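Local coordinates for VAO-type flavoprotein oxidase VAO615 (Myceliophthora thermophila, PDB 6F72), which probably acts as a secreted flavoprotein oxidase that carries a bicovalently bound FAD and reacts rapidly with oxygen once reduced, its natural substrate being unknown, at residues Tyr352-Gly357 against Tyr392-Thr397; Ala322-His327 against Lys427-Val432. One frame throughout, in Å; residues are numbered along the deposited sequence.

Contact 1: Tyr352-Gly357 against Tyr392-Thr397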
loop_
_atom_site.group_PDB
_atom_site.type_symbol
_atom_site.label_atom_id
_atom_site.label_comp_id
_atom_site.label_asym_id
_atom_site.label_seq_id
_atom_site.Cartn_x
_atom_site.Cartn_y
_atom_site.Cartn_z
ATOM N N TYR A 352 -18.228 3.302 7.177
ATOM C CA TYR A 352 -18.010 4.740 7.267
ATOM C C TYR A 352 -18.202 5.367 5.902
ATOM O O TYR A 352 -17.552 4.968 4.929
ATOM C CB TYR A 352 -16.604 5.053 7.769
ATOM C CG TYR A 352 -16.214 4.417 9.088
ATOM C CD1 TYR A 352 -17.096 4.402 10.186
ATOM C CD2 TYR A 352 -14.933 3.870 9.259
ATOM C CE1 TYR A 352 -16.719 3.831 11.402
ATOM C CE2 TYR A 352 -14.538 3.311 10.477
ATOM C CZ TYR A 352 -15.436 3.294 11.538
ATOM O OH TYR A 352 -15.047 2.744 12.743
ATOM N N GLY A 353 -19.111 6.333 5.843
ATOM C CA GLY A 353 -19.441 7.023 4.599
ATOM C C GLY A 353 -18.676 8.311 4.377
ATOM O O GLY A 353 -18.438 9.064 5.320
ATOM N N THR A 354 -18.319 8.557 3.116
ATOM C CA THR A 354 -17.623 9.773 2.687
ATOM C C THR A 354 -18.414 10.411 1.536
ATOM O O THR A 354 -18.543 9.836 0.450
ATOM C CB THR A 354 -16.176 9.462 2.264
ATOM O OG1 THR A 354 -15.463 8.935 3.392
ATOM C CG2 THR A 354 -15.464 10.711 1.745
ATOM N N MET A 355 -18.948 11.597 1.805
ATOM C CA MET A 355 -19.883 12.255 0.900
ATOM C C MET A 355 -19.461 13.712 0.625
ATOM O O MET A 355 -20.058 14.646 1.176
ATOM C CB MET A 355 -21.311 12.151 1.468
ATOM C CG MET A 355 -21.853 10.725 1.516
ATOM S SD MET A 355 -23.256 10.461 2.621
ATOM C CE MET A 355 -22.412 10.301 4.199
ATOM N N PRO A 356 -18.415 13.909 -0.217
ATOM C CA PRO A 356 -17.833 15.258 -0.382
ATOM C C PRO A 356 -18.841 16.299 -0.867
ATOM O O PRO A 356 -19.619 16.031 -1.784
ATOM C CB PRO A 356 -16.713 15.039 -1.411
ATOM C CG PRO A 356 -16.358 13.592 -1.269
ATOM C CD PRO A 356 -17.676 12.908 -1.016
ATOM N N GLY A 357 -18.849 17.460 -0.220
ATOM C CA GLY A 357 -19.760 18.550 -0.579
ATOM C C GLY A 357 -21.217 18.372 -0.179
ATOM O O GLY A 357 -22.057 19.211 -0.540
ATOM N N TYR A 392 -9.872 16.997 5.963
ATOM C CA TYR A 392 -8.942 16.576 7.018
ATOM C C TYR A 392 -9.724 16.123 8.251
ATOM O O TYR A 392 -9.529 15.001 8.725
ATOM C CB TYR A 392 -7.945 17.700 7.357
ATOM C CG TYR A 392 -6.778 17.295 8.264
ATOM C CD1 TYR A 392 -6.941 17.199 9.657
ATOM C CD2 TYR A 392 -5.503 17.035 7.727
ATOM C CE1 TYR A 392 -5.878 16.842 10.484
ATOM C CE2 TYR A 392 -4.437 16.674 8.547
ATOM C CZ TYR A 392 -4.629 16.580 9.925
ATOM O OH TYR A 392 -3.588 16.215 10.748
ATOM N N ASP A 393 -10.635 16.981 8.719
ATOM C CA ASP A 393 -11.528 16.678 9.845
ATOM C C ASP A 393 -12.331 15.419 9.666
ATOM O O ASP A 393 -12.400 14.610 10.589
ATOM C CB ASP A 393 -12.481 17.835 10.117
ATOM C CG ASP A 393 -11.800 18.998 10.790
ATOM O OD1 ASP A 393 -10.564 18.953 10.995
ATOM O OD2 ASP A 393 -12.515 19.967 11.113
ATOM N N HIS A 394 -12.939 15.265 8.484
ATOM C CA HIS A 394 -13.695 14.054 8.133
ATOM C C HIS A 394 -12.818 12.809 8.216
ATOM O O HIS A 394 -13.203 11.825 8.861
ATOM C CB HIS A 394 -14.317 14.175 6.740
ATOM C CG HIS A 394 -14.852 12.887 6.198
ATOM N ND1 HIS A 394 -16.117 12.426 6.490
ATOM C CD2 HIS A 394 -14.296 11.967 5.372
ATOM C CE1 HIS A 394 -16.318 11.279 5.867
ATOM N NE2 HIS A 394 -15.229 10.974 5.186
ATOM N N PHE A 395 -11.652 12.870 7.564
ATOM C CA PHE A 395 -10.703 11.765 7.540
ATOM C C PHE A 395 -10.360 11.268 8.949
ATOM O O PHE A 395 -10.479 10.071 9.231
ATOM C CB PHE A 395 -9.423 12.142 6.783
ATOM C CG PHE A 395 -8.508 10.978 6.553
ATOM C CD1 PHE A 395 -7.576 10.602 7.520
ATOM C CD2 PHE A 395 -8.607 10.221 5.385
ATOM C CE1 PHE A 395 -6.753 9.497 7.326
ATOM C CE2 PHE A 395 -7.777 9.124 5.172
ATOM C CZ PHE A 395 -6.853 8.757 6.153
ATOM N N PHE A 396 -9.946 12.188 9.822
ATOM C CA PHE A 396 -9.463 11.798 11.151
ATOM C C PHE A 396 -10.554 11.558 12.199
ATOM O O PHE A 396 -10.284 10.926 13.230
ATOM C CB PHE A 396 -8.327 12.716 11.641
ATOM C CG PHE A 396 -7.020 12.485 10.919
ATOM C CD1 PHE A 396 -6.293 11.299 11.110
ATOM C CD2 PHE A 396 -6.521 13.429 10.027
ATOM C CE1 PHE A 396 -5.091 11.079 10.437
ATOM C CE2 PHE A 396 -5.320 13.212 9.354
ATOM C CZ PHE A 396 -4.603 12.039 9.559
ATOM N N THR A 397 -11.780 12.014 11.924
ATOM C CA THR A 397 -12.945 11.582 12.701
ATOM C C THR A 397 -13.080 10.062 12.568
ATOM O O THR A 397 -13.188 9.358 13.576
ATOM C CB THR A 397 -14.258 12.249 12.233
ATOM O OG1 THR A 397 -14.097 13.667 12.215
ATOM C CG2 THR A 397 -15.419 11.900 13.171
#

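Contact 2: Ala322-His327 against Lys427-Val432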
loop_
_atom_site.group_PDB
_atom_site.type_symbol
_atom_site.label_atom_id
_atom_site.label_comp_id
_atom_site.label_asym_id
_atom_site.label_seq_id
_atom_site.Cartn_x
_atom_site.Cartn_y
_atom_site.Cartn_z
ATOM N N ALA A 322 -28.876 -8.846 3.367
ATOM C CA ALA A 322 -28.834 -7.402 3.581
ATOM C C ALA A 322 -27.502 -6.780 3.125
ATOM O O ALA A 322 -27.473 -5.630 2.678
ATOM C CB ALA A 322 -29.122 -7.074 5.038
ATOM N N VAL A 323 -26.427 -7.565 3.234
ATOM C CA VAL A 323 -25.077 -7.212 2.761
ATOM C C VAL A 323 -25.044 -7.262 1.227
ATOM O O VAL A 323 -24.563 -6.323 0.574
ATOM C CB VAL A 323 -24.002 -8.152 3.393
ATOM C CG1 VAL A 323 -22.644 -8.021 2.712
ATOM C CG2 VAL A 323 -23.883 -7.915 4.896
ATOM N N ALA A 324 -25.548 -8.362 0.667
ATOM C CA ALA A 324 -25.832 -8.481 -0.776
ATOM C C ALA A 324 -26.577 -7.254 -1.335
ATOM O O ALA A 324 -26.190 -6.719 -2.378
ATOM C CB ALA A 324 -26.611 -9.761 -1.058
ATOM N N ALA A 325 -27.616 -6.814 -0.617
ATOM C CA ALA A 325 -28.457 -5.676 -1.017
ATOM C C ALA A 325 -27.754 -4.329 -0.844
ATOM O O ALA A 325 -27.894 -3.455 -1.691
ATOM C CB ALA A 325 -29.763 -5.689 -0.245
ATOM N N PHE A 326 -27.029 -4.167 0.265
ATOM C CA PHE A 326 -26.151 -3.009 0.497
ATOM C C PHE A 326 -25.202 -2.817 -0.681
ATOM O O PHE A 326 -25.044 -1.693 -1.184
ATOM C CB PHE A 326 -25.372 -3.220 1.804
ATOM C CG PHE A 326 -24.276 -2.213 2.065
ATOM C CD1 PHE A 326 -24.567 -0.968 2.626
ATOM C CD2 PHE A 326 -22.939 -2.537 1.803
ATOM C CE1 PHE A 326 -23.550 -0.053 2.890
ATOM C CE2 PHE A 326 -21.918 -1.627 2.063
ATOM C CZ PHE A 326 -22.225 -0.386 2.612
ATOM N N HIS A 327 -24.589 -3.924 -1.117
ATOM C CA HIS A 327 -23.702 -3.934 -2.273
ATOM C C HIS A 327 -24.412 -3.496 -3.550
ATOM O O HIS A 327 -23.899 -2.639 -4.276
ATOM C CB HIS A 327 -23.103 -5.313 -2.477
ATOM C CG HIS A 327 -21.991 -5.631 -1.539
ATOM N ND1 HIS A 327 -21.554 -6.918 -1.326
ATOM C CD2 HIS A 327 -21.227 -4.833 -0.754
ATOM C CE1 HIS A 327 -20.564 -6.901 -0.451
ATOM N NE2 HIS A 327 -20.339 -5.647 -0.099
ATOM N N LYS A 427 -27.587 -12.954 -9.500
ATOM C CA LYS A 427 -26.963 -14.260 -9.733
ATOM C C LYS A 427 -25.486 -14.284 -9.342
ATOM O O LYS A 427 -25.075 -15.080 -8.505
ATOM C CB LYS A 427 -27.093 -14.620 -11.210
ATOM C CG LYS A 427 -26.930 -16.095 -11.550
ATOM C CD LYS A 427 -28.264 -16.851 -11.577
ATOM C CE LYS A 427 -29.337 -16.265 -12.509
ATOM N NZ LYS A 427 -28.848 -15.873 -13.866
ATOM N N SER A 428 -24.692 -13.431 -9.979
ATOM C CA SER A 428 -23.271 -13.332 -9.679
ATOM C C SER A 428 -23.022 -12.699 -8.297
ATOM O O SER A 428 -22.041 -13.038 -7.633
ATOM C CB SER A 428 -22.516 -12.624 -10.809
ATOM O OG SER A 428 -23.236 -11.509 -11.307
ATOM N N ASN A 429 -23.931 -11.819 -7.862
ATOM C CA ASN A 429 -23.877 -11.227 -6.519
ATOM C C ASN A 429 -24.049 -12.247 -5.380
ATOM O O ASN A 429 -23.505 -12.064 -4.273
ATOM C CB ASN A 429 -24.912 -10.111 -6.363
ATOM C CG ASN A 429 -24.548 -9.139 -5.246
ATOM O OD1 ASN A 429 -23.373 -8.924 -4.963
ATOM N ND2 ASN A 429 -25.558 -8.554 -4.606
ATOM N N ALA A 430 -24.819 -13.301 -5.653
ATOM C CA ALA A 430 -24.984 -14.407 -4.713
ATOM C C ALA A 430 -23.642 -15.109 -4.497
ATOM O O ALA A 430 -23.266 -15.358 -3.355
ATOM C CB ALA A 430 -26.046 -15.379 -5.205
ATOM N N VAL A 431 -22.914 -15.374 -5.588
ATOM C CA VAL A 431 -21.546 -15.918 -5.522
ATOM C C VAL A 431 -20.607 -15.005 -4.700
ATOM O O VAL A 431 -19.878 -15.497 -3.818
ATOM C CB VAL A 431 -20.964 -16.223 -6.929
ATOM C CG1 VAL A 431 -19.504 -16.662 -6.849
ATOM C CG2 VAL A 431 -21.799 -17.279 -7.641
ATOM N N VAL A 432 -20.654 -13.694 -4.965
ATOM C CA VAL A 432 -19.879 -12.703 -4.188
ATOM C C VAL A 432 -20.221 -12.818 -2.697
ATOM O O VAL A 432 -19.312 -12.939 -1.863
ATOM C CB VAL A 432 -20.073 -11.248 -4.712
ATOM C CG1 VAL A 432 -19.343 -10.234 -3.836
ATOM C CG2 VAL A 432 -19.593 -11.116 -6.152
HETATM O O HOH W 1 -22.660 -9.295 -2.405
#

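Contact 1: Tyr352-Gly357 against Tyr392-Thr397
Thr354 on a strand and His394 on a helix meet through one short hydrogen bond, 2.7 Å between Thr354 OG1 and His394 NE2. The hydroxyl lies at the edge of the imidazole, near the ring plane, where a bond to NE2 has to come from. Beside it, also at the ring edge, Gly353 O stands 3.1 Å from His394 CE1. This polar C-H side of the ring thus faces a carbonyl. The methyl of Thr354 also packs against the ring, with CG2 3.5 Å from His394 NE2.

The torsions explain the reach. His394 CG is anti to its backbone N (chi1 168°), which sends the ring off the helix to the strand. Thr354 OG1 stands beside its own backbone N and opposite its carbonyl carbon, and this turns the hydroxyl to the ring.

Further out, strand 348-356 is an inner strand of the seven-stranded antiparallel sheet. Backbone bonds tie Gly353 to Thr305 and Thr354 to Ser339 on the two neighbouring strands. The imidazole also meets the ring of Tyr398 and touches Val302 and Ser388. A leucine in place of His394 would probably leave the buried hydroxyl of Thr354 without this partner and set it free to turn.

The side chain of Thr354 is about 11 Å from the FAD, so it does not touch the cofactor. The carbonyl at CE1 would suit a polarised C-H and may slightly stabilise positive charge on the ring. One short bond at the ring edge thus satisfies two buried polar groups, the hydroxyl and NE2, and either of them could be the donor.

Contact 2: Ala322-His327 against Lys427-Val432
Asn429 reaches across to Ala324 because its CG is anti to its backbone N (chi1 -158°), which stretches the amide away from its own helix. His327 also points at helix 426-439, with ND1 on the side of the amide, and meets it through a water. The two ends of the amide therefore do different work. Asn429 ND2 donates to Ala324 O at 3.0 Å, with a somewhat bent N-H...O angle of 146°. The carbonyl oxygen lies almost in the amide plane, but the donor comes in from above the carbonyl plane, 40° out of it. The CB of Ala324 is 3.9 Å from Asn429 ND2, and so small a side chain probably lets the amide come close.

At the other end, Asn429 OD1 accepts from water 1 at 2.7 Å. That water lies at the edge of the His327 ring, in its plane, 2.8 Å from His327 ND1. With both ends engaged, the amide should be held against flipping. Val323 O lies above one face of the imidazole, toward its rim, while His327 NE2 is bonded elsewhere. Val423 touches both His327 and Asn429, and the ring of Phe436 meets that of His327.

This polar junction joins helix 426-439 to helix 316-335, which lies against the seven-stranded antiparallel sheet. The sheet with its helices is consistent with the cap (substrate) domain of VAO-type oxidases.

How the contacts relate
The two contacts are centred 26 Å apart, with nearest atoms about 7 Å apart, and do not touch. Along the chain contact 1 is nested inside contact 2: helix 316-335 comes first, then strand 348-356, helix 391-399 and helix 426-439. The seven-stranded antiparallel sheet links them. Contact 1 uses one of its inner strands and the helix on one face. Helix 316-335 of contact 2 packs on the other face, where Phe326 meets Phe340 and Tyr342. Contact 1 is thus a sheet-helix link on the side nearer the flavin, and contact 2 joins helices farther from the centre of the chain.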